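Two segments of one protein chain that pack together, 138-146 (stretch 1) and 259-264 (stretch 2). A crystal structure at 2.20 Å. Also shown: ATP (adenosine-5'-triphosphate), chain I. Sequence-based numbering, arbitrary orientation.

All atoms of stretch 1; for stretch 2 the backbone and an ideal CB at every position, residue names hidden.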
# COMPACT_ATOMS: atom_id res chain seq x y z
N PHE A 138 -13.10 1.63 8.22
CA PHE A 138 -13.68 1.51 9.55
C PHE A 138 -13.41 2.73 10.42
O PHE A 138 -14.32 3.26 11.06
CB PHE A 138 -13.15 0.25 10.23
CG PHE A 138 -13.61 0.09 11.64
CD1 PHE A 138 -14.87 -0.42 11.92
CD2 PHE A 138 -12.78 0.42 12.69
CE1 PHE A 138 -15.29 -0.57 13.22
CE2 PHE A 138 -13.20 0.26 14.00
CZ PHE A 138 -14.46 -0.24 14.26
N GLY A 139 -12.16 3.17 10.45
CA GLY A 139 -11.76 4.30 11.27
C GLY A 139 -12.43 5.61 10.87
O GLY A 139 -12.83 6.40 11.72
N GLU A 140 -12.53 5.84 9.56
CA GLU A 140 -13.16 7.04 9.04
C GLU A 140 -14.62 7.13 9.47
O GLU A 140 -15.08 8.18 9.92
CB GLU A 140 -13.06 7.09 7.52
CG GLU A 140 -11.65 7.36 6.99
CD GLU A 140 -11.56 7.29 5.48
OE1 GLU A 140 -12.20 6.40 4.88
OE2 GLU A 140 -10.85 8.14 4.89
N ALA A 141 -15.35 6.02 9.33
CA ALA A 141 -16.76 5.99 9.67
C ALA A 141 -16.97 6.20 11.17
O ALA A 141 -17.92 6.86 11.58
CB ALA A 141 -17.38 4.67 9.24
N GLU A 142 -16.07 5.65 11.98
CA GLU A 142 -16.21 5.70 13.43
C GLU A 142 -16.05 7.11 13.98
O GLU A 142 -16.44 7.39 15.10
CB GLU A 142 -15.20 4.78 14.10
CG GLU A 142 -15.51 3.30 13.97
CD GLU A 142 -16.84 2.92 14.60
OE1 GLU A 142 -17.24 3.55 15.59
OE2 GLU A 142 -17.48 1.97 14.09
N GLN A 143 -15.44 7.99 13.18
CA GLN A 143 -15.19 9.37 13.61
C GLN A 143 -15.96 10.38 12.77
O GLN A 143 -15.73 11.58 12.89
CB GLN A 143 -13.69 9.67 13.56
CG GLN A 143 -12.87 8.86 14.55
CD GLN A 143 -11.40 9.24 14.52
OE1 GLN A 143 -10.86 9.60 13.48
NE2 GLN A 143 -10.75 9.15 15.68
N ALA A 144 -16.87 9.89 11.94
CA ALA A 144 -17.61 10.76 11.02
C ALA A 144 -18.97 11.16 11.59
O ALA A 144 -19.71 11.91 10.95
CB ALA A 144 -17.79 10.06 9.68
N LEU A 145 -19.29 10.67 12.78
CA LEU A 145 -20.55 11.04 13.43
C LEU A 145 -20.39 12.32 14.24
O LEU A 145 -19.75 12.32 15.29
CB LEU A 145 -21.04 9.90 14.33
CG LEU A 145 -22.38 10.11 15.04
CD1 LEU A 145 -23.52 10.17 14.04
CD2 LEU A 145 -22.63 9.03 16.08
N LEU A 146 -20.99 13.40 13.76
CA LEU A 146 -20.91 14.70 14.41
C LEU A 146 -22.24 15.10 15.05
O LEU A 146 -22.28 15.96 15.92
CB LEU A 146 -20.48 15.78 13.42
CG LEU A 146 -19.11 15.61 12.76
CD1 LEU A 146 -18.80 16.84 11.92
CD2 LEU A 146 -18.01 15.38 13.80
N UNK A 259 -4.02 5.36 18.70
CA UNK A 259 -5.36 4.81 18.89
C UNK A 259 -6.42 5.85 18.57
O UNK A 259 -6.25 7.03 18.87
CB UNK A 259 -5.54 4.30 20.32
N UNK A 260 -7.52 5.39 17.98
CA UNK A 260 -8.61 6.27 17.57
C UNK A 260 -9.84 6.05 18.45
O UNK A 260 -10.37 4.94 18.50
CB UNK A 260 -8.96 6.04 16.10
N UNK A 261 -10.30 7.10 19.15
CA UNK A 261 -11.60 6.92 19.82
C UNK A 261 -12.72 6.72 18.80
O UNK A 261 -12.80 7.47 17.82
CB UNK A 261 -11.91 8.12 20.71
N UNK A 262 -13.57 5.72 19.03
CA UNK A 262 -14.65 5.41 18.10
C UNK A 262 -15.92 6.14 18.51
O UNK A 262 -15.90 6.97 19.41
CB UNK A 262 -14.90 3.90 18.04
N UNK A 263 -17.03 5.82 17.84
CA UNK A 263 -18.32 6.45 18.10
C UNK A 263 -18.69 6.48 19.59
O UNK A 263 -19.37 7.40 20.05
CB UNK A 263 -19.41 5.72 17.32
N UNK A 264 -18.23 5.47 20.33
CA UNK A 264 -18.57 5.33 21.74
C UNK A 264 -17.53 5.97 22.66
O UNK A 264 -17.66 5.91 23.88
CB UNK A 264 -18.73 3.85 22.09
PG ATP I . -19.06 0.06 22.35
O1G ATP I . -17.64 0.53 22.19
O2G ATP I . -19.78 -0.18 21.05
O3G ATP I . -19.22 -1.08 23.33
PB ATP I . -20.88 1.36 24.22
O1B ATP I . -20.67 2.65 24.96
O2B ATP I . -20.83 0.05 24.97
O3B ATP I . -19.84 1.33 22.97
PA ATP I . -23.69 1.90 24.04
O1A ATP I . -23.66 1.61 25.52
O2A ATP I . -24.77 1.29 23.18
O3A ATP I . -22.27 1.45 23.41
O5' ATP I . -23.70 3.48 23.77
C5' ATP I . -23.70 3.93 22.42
C4' ATP I . -22.99 5.26 22.27
O4' ATP I . -23.10 5.66 20.90
C3' ATP I . -23.60 6.37 23.11
O3' ATP I . -22.57 7.04 23.85
C2' ATP I . -24.28 7.31 22.13
O2' ATP I . -24.04 8.68 22.46
C1' ATP I . -23.66 6.97 20.79
N9 ATP I . -24.67 6.97 19.70
C8 ATP I . -24.61 7.76 18.62
N7 ATP I . -25.67 7.54 17.80
C5 ATP I . -26.43 6.59 18.38
C6 ATP I . -27.69 5.89 18.04
N6 ATP I . -28.33 6.20 16.89
N1 ATP I . -28.14 4.96 18.90
C2 ATP I . -27.49 4.66 20.04
N3 ATP I . -26.34 5.26 20.41
C4 ATP I . -25.77 6.21 19.63

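Position 259 lies at the start of stretch 2 with extended backbone angles (-118/143). Its ideal CB has nothing of stretch 1 within 5.5 Å, so this segment places no demand on the side chain and leaves room for almost any residue that accepts these extended backbone angles. The deposited residue is W259, whose indole makes no contact with stretch 1.

Position 260 is also extended (-110/120), but here the CA-to-CB bond points toward stretch 1. The ideal CB stands 3.6 Å from Q143 NE2 and, in a different direction from it, G139 offers a backbone with no side chain. A medium-sized aliphatic residue such as leucine, isoleucine or methionine would suit this site, and a polar one could answer the amide of Q143. The deposited residue is L260. Its CB packs 3.6 Å from Q143 NE2, while CD2 reaches to 4.4 Å from G139 CA. The absence of a side chain at G139 matters to this fit, because an ideal CB there would stand a tight 3.5 Å from L260 CD2.

At position 261 the CA-to-CB bond points sideways and the ideal CB is 5.3 Å from Q143 NE2, so the backbone, more than the side chain, meets stretch 1. The carbonyl O is 3.4 Å from Q143 NE2, an acceptor facing a donor. A phi of -64° with a psi of 133° admits proline as readily as many other residues, and no partner in stretch 1 asks for the amide hydrogen. The residue is P261. Its O accepts a weak hydrogen bond from Q143 NE2 at 3.4 Å, and its ring carbon CD lies 4.1 Å from the same NE2.

At position 262 the CA atoms of the two stretches come closest, the CA of 262 lying 4.9 Å from E142 CA. The CB points sideways and, in its ideal place, lies 3.4 Å from E142 OE1. A small or beta-branched residue would fit beside the carboxylate, whereas an acidic one would bring like charges together; serine, threonine, alanine or valine are all plausible. T262 is found, with chi1 in the p well. Its CB touches E142 OE1 at 3.4 Å, but its hydroxyl bonds elsewhere in the structure.

Position 263 has the clearest polar cue. Its backbone N points at E142 OE1, and the ideal CB is 3.5 Å from that oxygen and 4.8 Å from L145 CD2. A short donor with some aliphatic character would satisfy both neighbours; serine could serve the carboxylate alone. The deposited T263 does both. Its N donates to E142 OE1 at 3.2 Å with a nearly straight angle of 170°, and its OG1 donates to the same OE1 at 2.8 Å, so one carboxylate oxygen receives two bonds from one residue. The methyl CG2 meanwhile rests 4.2 Å from L145 CD2.

Position 264 has no atom of stretch 1 within 5.5 Å of its ideal CB, but the ATP triphosphate lies close by. A small polar donor is favoured, and S264 supplies one: OG donates to ATP O1G at 2.6 Å.

Stretch 2 (259-264) WLPTTS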
# COMPACT_ATOMS: atom_id res chain seq x y z
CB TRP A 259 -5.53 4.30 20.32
CG TRP A 259 -4.75 3.06 20.58
CD1 TRP A 259 -3.42 2.97 20.87
CD2 TRP A 259 -5.26 1.72 20.58
NE1 TRP A 259 -3.07 1.66 21.05
CE2 TRP A 259 -4.18 0.87 20.87
CE3 TRP A 259 -6.52 1.16 20.35
CZ2 TRP A 259 -4.32 -0.51 20.95
CZ3 TRP A 259 -6.66 -0.20 20.43
CH2 TRP A 259 -5.57 -1.03 20.73
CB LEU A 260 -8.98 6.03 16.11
CG LEU A 260 -8.12 6.66 15.01
CD1 LEU A 260 -6.70 6.12 15.01
CD2 LEU A 260 -8.78 6.44 13.67
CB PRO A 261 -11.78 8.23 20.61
CG PRO A 261 -10.82 9.20 20.01
CD PRO A 261 -9.67 8.38 19.52
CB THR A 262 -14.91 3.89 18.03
OG1 THR A 262 -15.42 3.43 19.29
CG2 THR A 262 -13.63 3.15 17.70
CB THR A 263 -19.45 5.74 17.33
OG1 THR A 263 -19.25 4.32 17.38
CG2 THR A 263 -19.50 6.20 15.88
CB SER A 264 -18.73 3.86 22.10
OG SER A 264 -17.58 3.12 21.72
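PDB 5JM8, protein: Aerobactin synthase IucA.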